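Local coordinates for protein homospermidine synthase (Legionella pneumophila subsp. pneumophila str. Philadelphia 1, PDB 2PH5) that binds NAD and probably catalyses formation of the polyamine homospermidine, at residues A239-G244 / R314-Y319; A248-D253 / C263-S268; K201-A206 / V361-N366; V274-W279 / G288-H293. All blocks are in the same frame, centred on the assembly; numbering follows the deposited sequence.

Contact 1: residues A239-G244 / R314-Y319; sequences AEIGWG and RPTVHY
Gly242 and Val317 meet in a single antiparallel bridge of the hydrogen-bonded kind. Gly242 N donates to Val317 O at 2.8 Å, with 165° at the hydrogen. Val317 N returns a bond to Gly242 O at 3.0 Å. The same Gly242 O also lies 2.9 Å from Thr316 CA in a CA-H...O contact. This is the tight end of the pairing. Thr316 extends it: its OG1 stands anti to the carbonyl carbon (chi1 -78°), where Gly244 N donates to it at 2.7 Å. Glu247 OE1 is a second hydrogen-bond partner of this hydroxyl. Trp243 O lies against Arg314 CD, at the edge of the guanidinium. The other end is looser. Ile241 lies alongside Thr316 and His318, and its CG2 is 4.0 Å from Thr316 CG2 and likewise 4.0 Å from His318 CD2. Beyond Ile241 the strands no longer bond directly. A water accepts from Tyr319 N at 2.8 Å and reaches Glu240 O by a weak bond. The strands diverge from antiparallel, their axes at 148°, and a single bridge forms. It joins the edge of the small sheet containing 238-242 to the long strand 311-322 of the mixed sheet. The two partners of Thr316 OG1 are consistent with a buried hydroxyl that takes the Gly244 amide proton and gives its own to Glu247, acting as both acceptor and donor.

Contact 2: residues A248-D253 / C263-S268; sequences AHWPHD and CAIYLS
Trp250 and Ile265 meet because the first branch of each, Trp250 CG (chi1 -179°) and Ile265 CG1, stands anti to its own backbone N. In Ile265, chi2 (-173°) then carries CD1 outward. The two side chains slide past each other in opposite directions. Ile265 CD1 ends over one face of the indole, 4.1 Å from the centroid of the six-membered ring of Trp250, in a CH-pi contact. Its nearest ring atoms are on the outer rim, with Trp250 CZ3 3.8 Å from Ile265 CD1. Pro251 meets the same methyl tip to tip, Pro251 CD lying 4.0 Å from Ile265 CD1. Pro251 CB touches Leu267 CD1 at the same range. The loop 248-253 thus folds over strand 264-267, the middle strand of a small antiparallel sheet whose edges are 238-242 and 254-255. Trp243 also meets the Trp250 ring, edge-to-face. The polar end of the contact is at Asp253. Its carbonyl O takes two donors: Ser268 N at 2.9 Å from Asp253 O, nearly along the C=O axis, and Ser268 OG at 3.2 Å from Asp253 O, tilted from the carbonyl plane. Leu267 CA adds a CA-H...O contact to that oxygen. In the carboxylate, Asp253 OD1 is 3.8 Å from Leu267 CG and also forms a salt bridge with Arg470, while His252 packs on Glu474 of the second subunit.

Contact 3: residues K201-A206 / V361-N366; sequences KVIHVA and VLLMGN
His204 and Leu362 exchange two backbone hydrogen bonds: Leu362 N to His204 O at 2.7 Å, and His204 N to Leu362 O at 2.8 Å. At the next hydrogen-bonded pair, Met364 N donates to Val202 O at 2.9 Å. Met364 O then takes Lys201 N at 2.8 Å and, weakly, Val202 N. Lys201 and Val202 therefore both face Met364, a classic beta bulge. Met364 is modelled as selenomethionine, and its chain bends at chi2 and chi3 to cross His204 at about a right angle. Its CE stands over the centre of the imidazole, 3.3 Å above the plane, in a CH-pi contact; SE lies further out over the same ring. Nearer the backbone, Val202 CG1 is 3.6 Å from Met364 CB. The His204 ring is also held by Ser278 OG, bonded to its ND1. On the opposite sheet face Ile203 and Leu363 lie side by side, Ile203 CG1 4.0 Å from Leu363 CG, and helix 158-176 packs on both. Further along, the side chain of Val205 lies about 4 Å from that of NAD-binding Asn159. Antiparallel pairing ending in this bulge joins neighbouring strands of the mixed sheet in the saccharopine dehydrogenase C-terminal domain.

Contact 4: residues V274-W279 / G288-H293; sequences VMVRSW and GFLITH
Met275, modelled as selenomethionine, bends over Phe289. Met275 CB lies 3.9 Å from Gly288 O. Beyond CG, chi2 (-59°) turns SE back toward the ring. SE sits over one face of Phe289, 3.5 Å above the plane and offset toward the rim. Met275 SE is nearest to Phe289 CD2, at 3.6 Å, followed by CE2. The last turn, chi3 (-71°), folds CE onto the strand: Met275 CE is 3.8 Å from Gly288 O, yet still lies almost on the normal of the Phe289 ring, 4.2 Å from its centroid. This is a Met-aromatic contact with a CH-pi contact beside it. The partners belong to the beta hairpin of strands 275-278 and 286-289. There Met275 and Phe289 form a non-hydrogen-bonded pair, and Val276 with Gly288 the next, hydrogen-bonded one. Val276 N donates to Gly288 O, and Gly288 N donates back to Val276 O. Leu290 N gives a further bond to Val274 O, just beyond the strand pairing, where Leu290 is the centre of an inverse gamma turn. Leu290 packs on the face of the hairpin that carries Val276. Its CD2 is 3.4 Å from Val276 CG1, the two side chains crossing at about a right angle, and 3.8 Å from Val274 CG1. His318 and helix 466-469 pack on the same Val276 and Leu290, while Phe332 of the second subunit packs against Met275.

Contacts 1, 3 and 4 are buried; contact 2 lies further out, with an exposed tryptophan. Contacts 1 and 3 share the mixed sheet, where strand 311-322 neighbours 202-213 and Thr316 bonds by its backbone to Lys201 and Ile203, and by its hydroxyl to Gly244. Contacts 1 and 2 share the small sheet, since 238-242 pairs with 264-267. Contact 4 sits beside contact 3, joined by the His204-Ser278 bond, and beside contact 1 through Leu290. Chemistry follows place. Contact 3 is a regular backbone ladder, contact 4 a shorter hairpin one, and contact 1 a single bridge between sheets. Contact 2 relies on side-chain packing and one carbonyl. Contacts 2 and 4 also reach the second subunit.

Contact 1: residues A239-G244 / R314-Y319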
loop_
_atom_site.group_PDB
_atom_site.type_symbol
_atom_site.label_atom_id
_atom_site.label_comp_id
_atom_site.label_asym_id
_atom_site.label_seq_id
_atom_site.Cartn_x
_atom_site.Cartn_y
_atom_site.Cartn_z
ATOM N N ALA A 239 13.048 -7.926 -11.267
ATOM C CA ALA A 239 13.044 -9.084 -10.371
ATOM C C ALA A 239 14.144 -10.097 -10.717
ATOM O O ALA A 239 14.250 -10.539 -11.865
ATOM C CB ALA A 239 11.675 -9.765 -10.410
ATOM N N GLU A 240 14.958 -10.448 -9.717
ATOM C CA GLU A 240 16.055 -11.411 -9.877
ATOM C C GLU A 240 15.737 -12.685 -9.098
ATOM O O GLU A 240 15.422 -12.628 -7.908
ATOM C CB GLU A 240 17.375 -10.820 -9.376
ATOM C CG GLU A 240 18.594 -11.675 -9.708
ATOM C CD GLU A 240 19.885 -11.083 -9.176
ATOM O OE1 GLU A 240 20.283 -9.992 -9.639
ATOM O OE2 GLU A 240 20.501 -11.702 -8.289
ATOM N N ILE A 241 15.841 -13.834 -9.764
ATOM C CA ILE A 241 15.500 -15.105 -9.134
ATOM C C ILE A 241 16.435 -16.277 -9.443
ATOM O O ILE A 241 16.789 -16.511 -10.598
ATOM C CB ILE A 241 14.078 -15.525 -9.556
ATOM C CG1 ILE A 241 13.116 -14.345 -9.422
ATOM C CG2 ILE A 241 13.608 -16.694 -8.713
ATOM C CD1 ILE A 241 11.779 -14.567 -10.095
ATOM N N GLY A 242 16.825 -17.011 -8.403
ATOM C CA GLY A 242 17.668 -18.180 -8.599
ATOM C C GLY A 242 16.729 -19.279 -9.071
ATOM O O GLY A 242 15.832 -19.688 -8.331
ATOM N N TRP A 243 16.909 -19.753 -10.301
ATOM C CA TRP A 243 16.018 -20.780 -10.833
ATOM C C TRP A 243 16.316 -22.189 -10.330
ATOM O O TRP A 243 17.375 -22.742 -10.609
ATOM C CB TRP A 243 16.048 -20.770 -12.357
ATOM C CG TRP A 243 14.740 -21.179 -12.970
ATOM C CD1 TRP A 243 14.555 -22.062 -13.996
ATOM C CD2 TRP A 243 13.438 -20.686 -12.627
ATOM N NE1 TRP A 243 13.220 -22.148 -14.314
ATOM C CE2 TRP A 243 12.513 -21.313 -13.491
ATOM C CE3 TRP A 243 12.964 -19.773 -11.673
ATOM C CZ2 TRP A 243 11.137 -21.057 -13.431
ATOM C CZ3 TRP A 243 11.597 -19.520 -11.613
ATOM C CH2 TRP A 243 10.699 -20.162 -12.490
ATOM N N GLY A 244 15.371 -22.765 -9.593
ATOM C CA GLY A 244 15.560 -24.104 -9.071
ATOM C C GLY A 244 15.285 -25.170 -10.114
ATOM O O GLY A 244 14.464 -24.972 -11.008
ATOM N N ARG A 314 19.520 -27.743 -7.648
ATOM C CA ARG A 314 19.605 -26.325 -7.378
ATOM C C ARG A 314 18.229 -25.836 -6.965
ATOM O O ARG A 314 17.252 -26.028 -7.681
ATOM C CB ARG A 314 20.055 -25.588 -8.630
ATOM C CG ARG A 314 20.112 -24.093 -8.484
ATOM C CD ARG A 314 20.127 -23.432 -9.854
ATOM N NE ARG A 314 21.410 -23.573 -10.526
ATOM C CZ ARG A 314 21.587 -23.426 -11.834
ATOM N NH1 ARG A 314 20.555 -23.136 -12.615
ATOM N NH2 ARG A 314 22.798 -23.558 -12.353
ATOM N N PRO A 315 18.132 -25.215 -5.785
ATOM C CA PRO A 315 16.848 -24.700 -5.304
ATOM C C PRO A 315 16.577 -23.311 -5.862
ATOM O O PRO A 315 17.482 -22.643 -6.359
ATOM C CB PRO A 315 17.041 -24.673 -3.793
ATOM C CG PRO A 315 18.484 -24.285 -3.670
ATOM C CD PRO A 315 19.155 -25.160 -4.722
ATOM N N THR A 316 15.322 -22.888 -5.798
ATOM C CA THR A 316 14.962 -21.558 -6.256
ATOM C C THR A 316 15.236 -20.658 -5.051
ATOM O O THR A 316 14.931 -21.026 -3.913
ATOM C CB THR A 316 13.465 -21.501 -6.674
ATOM O OG1 THR A 316 13.312 -22.099 -7.966
ATOM C CG2 THR A 316 12.955 -20.065 -6.720
ATOM N N VAL A 317 15.844 -19.502 -5.302
ATOM C CA VAL A 317 16.169 -18.564 -4.237
ATOM C C VAL A 317 15.854 -17.126 -4.625
ATOM O O VAL A 317 16.289 -16.643 -5.672
ATOM C CB VAL A 317 17.670 -18.608 -3.860
ATOM C CG1 VAL A 317 17.929 -17.688 -2.667
ATOM C CG2 VAL A 317 18.094 -20.036 -3.540
ATOM N N HIS A 318 15.103 -16.453 -3.761
ATOM C CA HIS A 318 14.746 -15.068 -3.968
ATOM C C HIS A 318 14.237 -14.464 -2.664
ATOM O O HIS A 318 14.024 -15.174 -1.680
ATOM C CB HIS A 318 13.708 -14.920 -5.096
ATOM C CG HIS A 318 12.348 -15.451 -4.764
ATOM N ND1 HIS A 318 11.522 -14.852 -3.837
ATOM C CD2 HIS A 318 11.647 -16.489 -5.279
ATOM C CE1 HIS A 318 10.369 -15.496 -3.800
ATOM N NE2 HIS A 318 10.418 -16.493 -4.665
ATOM N N TYR A 319 14.054 -13.148 -2.677
ATOM C CA TYR A 319 13.624 -12.372 -1.522
ATOM C C TYR A 319 12.093 -12.152 -1.519
ATOM O O TYR A 319 11.488 -11.927 -2.566
ATOM C CB TYR A 319 14.383 -11.027 -1.568
ATOM C CG TYR A 319 14.431 -10.200 -0.292
ATOM C CD1 TYR A 319 14.884 -8.871 -0.314
ATOM C CD2 TYR A 319 14.020 -10.735 0.932
ATOM C CE1 TYR A 319 14.919 -8.094 0.860
ATOM C CE2 TYR A 319 14.051 -9.977 2.106
ATOM C CZ TYR A 319 14.502 -8.660 2.061
ATOM O OH TYR A 319 14.540 -7.922 3.227
HETATM O O HOH W 1 15.009 -11.527 -4.784
#

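Contact 2: residues A248-D253 / C263-S268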
loop_
_atom_site.group_PDB
_atom_site.type_symbol
_atom_site.label_atom_id
_atom_site.label_comp_id
_atom_site.label_asym_id
_atom_site.label_seq_id
_atom_site.Cartn_x
_atom_site.Cartn_y
_atom_site.Cartn_z
ATOM N N ALA A 248 8.837 -26.212 -12.909
ATOM C CA ALA A 248 8.268 -26.814 -14.106
ATOM C C ALA A 248 7.481 -25.815 -14.950
ATOM O O ALA A 248 6.860 -26.192 -15.943
ATOM C CB ALA A 248 7.369 -27.987 -13.700
ATOM N N HIS A 249 7.517 -24.545 -14.559
ATOM C CA HIS A 249 6.791 -23.487 -15.275
ATOM C C HIS A 249 7.720 -22.328 -15.629
ATOM O O HIS A 249 8.627 -22.002 -14.872
ATOM C CB HIS A 249 5.647 -22.981 -14.396
ATOM C CG HIS A 249 4.616 -24.021 -14.095
ATOM N ND1 HIS A 249 3.534 -24.255 -14.918
ATOM C CD2 HIS A 249 4.510 -24.906 -13.074
ATOM C CE1 HIS A 249 2.807 -25.236 -14.415
ATOM N NE2 HIS A 249 3.376 -25.650 -13.297
ATOM N N TRP A 250 7.506 -21.698 -16.776
ATOM C CA TRP A 250 8.370 -20.585 -17.163
ATOM C C TRP A 250 7.561 -19.288 -17.206
ATOM O O TRP A 250 6.645 -19.149 -18.010
ATOM C CB TRP A 250 9.027 -20.887 -18.517
ATOM C CG TRP A 250 9.947 -19.818 -18.990
ATOM C CD1 TRP A 250 9.662 -18.825 -19.886
ATOM C CD2 TRP A 250 11.291 -19.587 -18.550
ATOM N NE1 TRP A 250 10.743 -17.988 -20.027
ATOM C CE2 TRP A 250 11.756 -18.432 -19.219
ATOM C CE3 TRP A 250 12.147 -20.243 -17.653
ATOM C CZ2 TRP A 250 13.040 -17.915 -19.022
ATOM C CZ3 TRP A 250 13.429 -19.727 -17.454
ATOM C CH2 TRP A 250 13.860 -18.572 -18.138
ATOM N N PRO A 251 7.891 -18.318 -16.334
ATOM C CA PRO A 251 7.168 -17.041 -16.293
ATOM C C PRO A 251 7.061 -16.389 -17.670
ATOM O O PRO A 251 8.039 -16.329 -18.407
ATOM C CB PRO A 251 8.001 -16.201 -15.319
ATOM C CG PRO A 251 8.670 -17.221 -14.447
ATOM C CD PRO A 251 9.068 -18.278 -15.445
ATOM N N HIS A 252 5.872 -15.900 -18.012
ATOM C CA HIS A 252 5.654 -15.264 -19.308
ATOM C C HIS A 252 6.599 -14.095 -19.568
ATOM O O HIS A 252 7.080 -13.917 -20.688
ATOM C CB HIS A 252 4.207 -14.768 -19.422
ATOM C CG HIS A 252 3.813 -13.806 -18.344
ATOM N ND1 HIS A 252 3.650 -14.189 -17.029
ATOM C CD2 HIS A 252 3.594 -12.470 -18.377
ATOM C CE1 HIS A 252 3.350 -13.129 -16.298
ATOM N NE2 HIS A 252 3.310 -12.073 -17.091
ATOM N N ASP A 253 6.853 -13.303 -18.528
ATOM C CA ASP A 253 7.720 -12.128 -18.629
ATOM C C ASP A 253 9.144 -12.359 -18.116
ATOM O O ASP A 253 9.806 -11.434 -17.643
ATOM C CB ASP A 253 7.082 -10.947 -17.884
ATOM C CG ASP A 253 6.503 -11.344 -16.526
ATOM O OD1 ASP A 253 6.813 -12.453 -16.042
ATOM O OD2 ASP A 253 5.744 -10.538 -15.939
ATOM N N CYS A 263 22.498 -19.437 -13.258
ATOM C CA CYS A 263 21.469 -19.797 -12.282
ATOM C C CYS A 263 20.329 -18.788 -12.152
ATOM O O CYS A 263 19.255 -19.134 -11.659
ATOM C CB CYS A 263 22.101 -19.951 -10.905
ATOM S SG CYS A 263 22.603 -18.357 -10.193
ATOM N N ALA A 264 20.559 -17.548 -12.579
ATOM C CA ALA A 264 19.545 -16.503 -12.446
ATOM C C ALA A 264 18.576 -16.316 -13.599
ATOM O O ALA A 264 18.895 -16.528 -14.771
ATOM C CB ALA A 264 20.209 -15.167 -12.129
ATOM N N ILE A 265 17.382 -15.888 -13.229
ATOM C CA ILE A 265 16.323 -15.630 -14.174
ATOM C C ILE A 265 15.822 -14.236 -13.813
ATOM O O ILE A 265 15.896 -13.820 -12.657
ATOM C CB ILE A 265 15.207 -16.693 -14.027
ATOM C CG1 ILE A 265 14.019 -16.344 -14.913
ATOM C CG2 ILE A 265 14.768 -16.807 -12.571
ATOM C CD1 ILE A 265 12.831 -17.254 -14.684
ATOM N N TYR A 266 15.352 -13.493 -14.802
ATOM C CA TYR A 266 14.866 -12.156 -14.525
ATOM C C TYR A 266 13.449 -11.990 -15.014
ATOM O O TYR A 266 12.950 -12.794 -15.796
ATOM C CB TYR A 266 15.780 -11.109 -15.170
ATOM C CG TYR A 266 17.180 -11.126 -14.600
ATOM C CD1 TYR A 266 18.081 -12.134 -14.948
ATOM C CD2 TYR A 266 17.581 -10.186 -13.649
ATOM C CE1 TYR A 266 19.339 -12.214 -14.359
ATOM C CE2 TYR A 266 18.839 -10.260 -13.054
ATOM C CZ TYR A 266 19.708 -11.276 -13.412
ATOM O OH TYR A 266 20.930 -11.372 -12.800
ATOM N N LEU A 267 12.795 -10.953 -14.516
ATOM C CA LEU A 267 11.426 -10.646 -14.891
ATOM C C LEU A 267 11.423 -9.211 -15.407
ATOM O O LEU A 267 12.179 -8.373 -14.920
ATOM C CB LEU A 267 10.513 -10.789 -13.672
ATOM C CG LEU A 267 9.611 -12.025 -13.543
ATOM C CD1 LEU A 267 10.361 -13.299 -13.872
ATOM C CD2 LEU A 267 9.046 -12.075 -12.134
ATOM N N SER A 268 10.594 -8.935 -16.409
ATOM C CA SER A 268 10.513 -7.590 -16.975
ATOM C C SER A 268 10.143 -6.564 -15.905
ATOM O O SER A 268 10.909 -5.646 -15.619
ATOM C CB SER A 268 9.469 -7.541 -18.095
ATOM O OG SER A 268 9.691 -8.571 -19.043
#

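Contact 3: residues K201-A206 / V361-N366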
loop_
_atom_site.group_PDB
_atom_site.type_symbol
_atom_site.label_atom_id
_atom_site.label_comp_id
_atom_site.label_asym_id
_atom_site.label_seq_id
_atom_site.Cartn_x
_atom_site.Cartn_y
_atom_site.Cartn_z
ATOM N N LYS A 201 13.302 -27.454 -2.159
ATOM C CA LYS A 201 13.003 -27.045 -3.522
ATOM C C LYS A 201 13.104 -25.533 -3.689
ATOM O O LYS A 201 13.383 -25.038 -4.780
ATOM C CB LYS A 201 11.597 -27.504 -3.908
ATOM C CG LYS A 201 11.431 -29.007 -4.003
ATOM C CD LYS A 201 9.977 -29.355 -4.273
ATOM C CE LYS A 201 9.793 -30.826 -4.554
ATOM N NZ LYS A 201 8.413 -31.064 -5.052
ATOM N N VAL A 202 12.878 -24.804 -2.602
ATOM C CA VAL A 202 12.934 -23.354 -2.650
ATOM C C VAL A 202 13.250 -22.735 -1.288
ATOM O O VAL A 202 12.748 -23.178 -0.251
ATOM C CB VAL A 202 11.595 -22.773 -3.207
ATOM C CG1 VAL A 202 10.423 -23.384 -2.478
ATOM C CG2 VAL A 202 11.561 -21.253 -3.070
ATOM N N ILE A 203 14.105 -21.714 -1.312
ATOM C CA ILE A 203 14.515 -20.988 -0.117
ATOM C C ILE A 203 14.135 -19.515 -0.262
ATOM O O ILE A 203 14.477 -18.877 -1.254
ATOM C CB ILE A 203 16.047 -21.039 0.092
ATOM C CG1 ILE A 203 16.515 -22.459 0.422
ATOM C CG2 ILE A 203 16.442 -20.085 1.208
ATOM C CD1 ILE A 203 18.011 -22.544 0.751
ATOM N N HIS A 204 13.432 -18.975 0.726
ATOM C CA HIS A 204 13.053 -17.566 0.698
ATOM C C HIS A 204 13.746 -16.828 1.833
ATOM O O HIS A 204 14.026 -17.403 2.888
ATOM C CB HIS A 204 11.545 -17.367 0.924
ATOM C CG HIS A 204 10.689 -17.675 -0.265
ATOM N ND1 HIS A 204 9.311 -17.685 -0.201
ATOM C CD2 HIS A 204 11.006 -17.993 -1.541
ATOM C CE1 HIS A 204 8.816 -17.999 -1.383
ATOM N NE2 HIS A 204 9.824 -18.192 -2.216
ATOM N N VAL A 205 14.036 -15.556 1.597
ATOM C CA VAL A 205 14.579 -14.700 2.632
ATOM C C VAL A 205 13.265 -13.998 2.927
ATOM O O VAL A 205 12.835 -13.121 2.171
ATOM C CB VAL A 205 15.619 -13.688 2.096
ATOM C CG1 VAL A 205 16.047 -12.750 3.219
ATOM C CG2 VAL A 205 16.845 -14.437 1.551
ATOM N N ALA A 206 12.592 -14.453 3.979
ATOM C CA ALA A 206 11.295 -13.905 4.352
ATOM C C ALA A 206 11.428 -12.957 5.532
ATOM O O ALA A 206 11.815 -13.359 6.631
ATOM C CB ALA A 206 10.333 -15.036 4.683
ATOM N N VAL A 361 14.976 -16.948 7.066
ATOM C CA VAL A 361 14.937 -17.725 5.837
ATOM C C VAL A 361 13.932 -18.862 5.906
ATOM O O VAL A 361 13.825 -19.564 6.908
ATOM C CB VAL A 361 16.309 -18.333 5.503
ATOM C CG1 VAL A 361 17.244 -17.247 5.009
ATOM C CG2 VAL A 361 16.883 -19.010 6.732
ATOM N N LEU A 362 13.201 -19.041 4.819
ATOM C CA LEU A 362 12.195 -20.075 4.747
ATOM C C LEU A 362 12.663 -21.169 3.806
ATOM O O LEU A 362 12.925 -20.908 2.630
ATOM C CB LEU A 362 10.893 -19.461 4.239
ATOM C CG LEU A 362 9.630 -20.316 4.184
ATOM C CD1 LEU A 362 9.324 -20.842 5.583
ATOM C CD2 LEU A 362 8.460 -19.473 3.644
ATOM N N LEU A 363 12.798 -22.386 4.323
ATOM C CA LEU A 363 13.204 -23.516 3.486
ATOM C C LEU A 363 11.976 -24.381 3.242
ATOM O O LEU A 363 11.348 -24.830 4.193
ATOM C CB LEU A 363 14.290 -24.342 4.171
ATOM C CG LEU A 363 15.653 -23.664 4.170
ATOM C CD1 LEU A 363 15.609 -22.400 5.025
ATOM C CD2 LEU A 363 16.683 -24.629 4.704
HETATM N N MSE A 364 11.629 -24.596 1.975
HETATM C CA MSE A 364 10.460 -25.402 1.611
HETATM C C MSE A 364 10.836 -26.651 0.805
HETATM O O MSE A 364 11.793 -26.631 0.030
HETATM C CB MSE A 364 9.481 -24.557 0.791
HETATM C CG MSE A 364 8.962 -23.315 1.501
HETATM SE SE MSE A 364 8.575 -21.842 0.269
HETATM C CE MSE A 364 10.307 -20.966 0.333
ATOM N N GLY A 365 10.076 -27.729 0.993
ATOM C CA GLY A 365 10.336 -28.966 0.276
ATOM C C GLY A 365 10.425 -30.212 1.144
ATOM O O GLY A 365 9.977 -31.290 0.744
ATOM N N ASN A 366 11.001 -30.070 2.334
ATOM C CA ASN A 366 11.153 -31.197 3.243
ATOM C C ASN A 366 9.821 -31.700 3.792
ATOM O O ASN A 366 8.906 -30.922 4.056
ATOM C CB ASN A 366 12.086 -30.834 4.404
ATOM C CG ASN A 366 12.374 -32.022 5.307
ATOM O OD1 ASN A 366 11.681 -32.244 6.298
ATOM N ND2 ASN A 366 13.391 -32.803 4.952
#

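Contact 4: residues V274-W279 / G288-H293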
loop_
_atom_site.group_PDB
_atom_site.type_symbol
_atom_site.label_atom_id
_atom_site.label_comp_id
_atom_site.label_asym_id
_atom_site.label_seq_id
_atom_site.Cartn_x
_atom_site.Cartn_y
_atom_site.Cartn_z
ATOM N N VAL A 274 6.392 -6.926 -8.268
ATOM C CA VAL A 274 6.179 -8.368 -8.233
ATOM C C VAL A 274 5.957 -8.821 -6.785
ATOM O O VAL A 274 6.769 -8.532 -5.906
ATOM C CB VAL A 274 7.413 -9.140 -8.773
ATOM C CG1 VAL A 274 7.074 -10.612 -8.945
ATOM C CG2 VAL A 274 7.888 -8.537 -10.090
HETATM N N MSE A 275 4.862 -9.527 -6.534
HETATM C CA MSE A 275 4.564 -10.020 -5.196
HETATM C C MSE A 275 4.728 -11.543 -5.167
HETATM O O MSE A 275 4.449 -12.235 -6.149
HETATM C CB MSE A 275 3.123 -9.667 -4.811
HETATM C CG MSE A 275 2.758 -8.197 -4.920
HETATM SE SE MSE A 275 3.852 -7.054 -3.812
HETATM C CE MSE A 275 3.170 -7.562 -2.066
ATOM N N VAL A 276 5.181 -12.064 -4.037
ATOM C CA VAL A 276 5.349 -13.500 -3.889
ATOM C C VAL A 276 4.746 -13.914 -2.551
ATOM O O VAL A 276 4.771 -13.154 -1.582
ATOM C CB VAL A 276 6.836 -13.908 -3.920
ATOM C CG1 VAL A 276 7.342 -13.982 -5.362
ATOM C CG2 VAL A 276 7.645 -12.909 -3.128
ATOM N N ARG A 277 4.199 -15.124 -2.520
ATOM C CA ARG A 277 3.575 -15.689 -1.333
ATOM C C ARG A 277 4.631 -16.357 -0.451
ATOM O O ARG A 277 5.285 -17.300 -0.880
ATOM C CB ARG A 277 2.534 -16.737 -1.741
ATOM C CG ARG A 277 1.345 -16.187 -2.518
ATOM C CD ARG A 277 0.351 -17.281 -2.909
ATOM N NE ARG A 277 -0.859 -16.711 -3.498
ATOM C CZ ARG A 277 -1.015 -16.421 -4.787
ATOM N NH1 ARG A 277 -0.036 -16.658 -5.652
ATOM N NH2 ARG A 277 -2.141 -15.863 -5.212
ATOM N N SER A 278 4.796 -15.873 0.773
ATOM C CA SER A 278 5.770 -16.457 1.675
ATOM C C SER A 278 5.185 -16.613 3.082
ATOM O O SER A 278 3.974 -16.474 3.280
ATOM C CB SER A 278 7.040 -15.604 1.694
ATOM O OG SER A 278 8.098 -16.256 2.358
ATOM N N TRP A 279 6.034 -16.889 4.066
ATOM C CA TRP A 279 5.540 -17.099 5.419
ATOM C C TRP A 279 6.494 -16.615 6.496
ATOM O O TRP A 279 7.714 -16.708 6.352
ATOM C CB TRP A 279 5.272 -18.587 5.629
ATOM C CG TRP A 279 4.629 -18.903 6.929
ATOM C CD1 TRP A 279 3.295 -18.941 7.187
ATOM C CD2 TRP A 279 5.288 -19.247 8.154
ATOM N NE1 TRP A 279 3.073 -19.293 8.495
ATOM C CE2 TRP A 279 4.280 -19.488 9.114
ATOM C CE3 TRP A 279 6.632 -19.376 8.533
ATOM C CZ2 TRP A 279 4.571 -19.856 10.436
ATOM C CZ3 TRP A 279 6.920 -19.740 9.844
ATOM C CH2 TRP A 279 5.891 -19.978 10.778
ATOM N N GLY A 288 4.880 -10.695 0.069
ATOM C CA GLY A 288 6.013 -9.787 0.108
ATOM C C GLY A 288 6.447 -9.326 -1.275
ATOM O O GLY A 288 6.083 -9.935 -2.282
ATOM N N PHE A 289 7.208 -8.237 -1.329
ATOM C CA PHE A 289 7.721 -7.725 -2.592
ATOM C C PHE A 289 8.930 -8.579 -2.945
ATOM O O PHE A 289 9.741 -8.902 -2.071
ATOM C CB PHE A 289 8.172 -6.257 -2.466
ATOM C CG PHE A 289 7.049 -5.284 -2.286
ATOM C CD1 PHE A 289 6.543 -5.018 -1.015
ATOM C CD2 PHE A 289 6.469 -4.662 -3.389
ATOM C CE1 PHE A 289 5.471 -4.146 -0.839
ATOM C CE2 PHE A 289 5.397 -3.790 -3.229
ATOM C CZ PHE A 289 4.893 -3.530 -1.948
ATOM N N LEU A 290 9.050 -8.949 -4.216
ATOM C CA LEU A 290 10.178 -9.758 -4.666
ATOM C C LEU A 290 11.370 -8.849 -4.987
ATOM O O LEU A 290 11.911 -8.867 -6.093
ATOM C CB LEU A 290 9.762 -10.589 -5.886
ATOM C CG LEU A 290 10.709 -11.578 -6.597
ATOM C CD1 LEU A 290 11.726 -12.186 -5.668
ATOM C CD2 LEU A 290 9.851 -12.657 -7.243
ATOM N N ILE A 291 11.746 -8.046 -3.992
ATOM C CA ILE A 291 12.865 -7.118 -4.077
ATOM C C ILE A 291 14.142 -7.880 -4.377
ATOM O O ILE A 291 14.440 -8.882 -3.742
ATOM C CB ILE A 291 13.056 -6.339 -2.743
ATOM C CG1 ILE A 291 12.457 -4.939 -2.854
ATOM C CG2 ILE A 291 14.529 -6.179 -2.420
ATOM C CD1 ILE A 291 11.004 -4.920 -3.131
ATOM N N THR A 292 14.908 -7.388 -5.336
ATOM C CA THR A 292 16.152 -8.029 -5.735
ATOM C C THR A 292 17.271 -7.882 -4.692
ATOM O O THR A 292 17.199 -7.024 -3.811
ATOM C CB THR A 292 16.636 -7.404 -7.044
ATOM O OG1 THR A 292 17.038 -6.051 -6.796
ATOM C CG2 THR A 292 15.513 -7.393 -8.071
ATOM N N HIS A 293 18.296 -8.730 -4.785
ATOM C CA HIS A 293 19.455 -8.635 -3.882
ATOM C C HIS A 293 20.730 -9.263 -4.441
ATOM O O HIS A 293 20.722 -9.900 -5.498
ATOM C CB HIS A 293 19.144 -9.224 -2.503
ATOM C CG HIS A 293 19.047 -8.195 -1.414
ATOM N ND1 HIS A 293 20.135 -7.474 -0.967
ATOM C CD2 HIS A 293 17.990 -7.769 -0.684
ATOM C CE1 HIS A 293 19.752 -6.652 -0.008
ATOM N NE2 HIS A 293 18.453 -6.810 0.184
#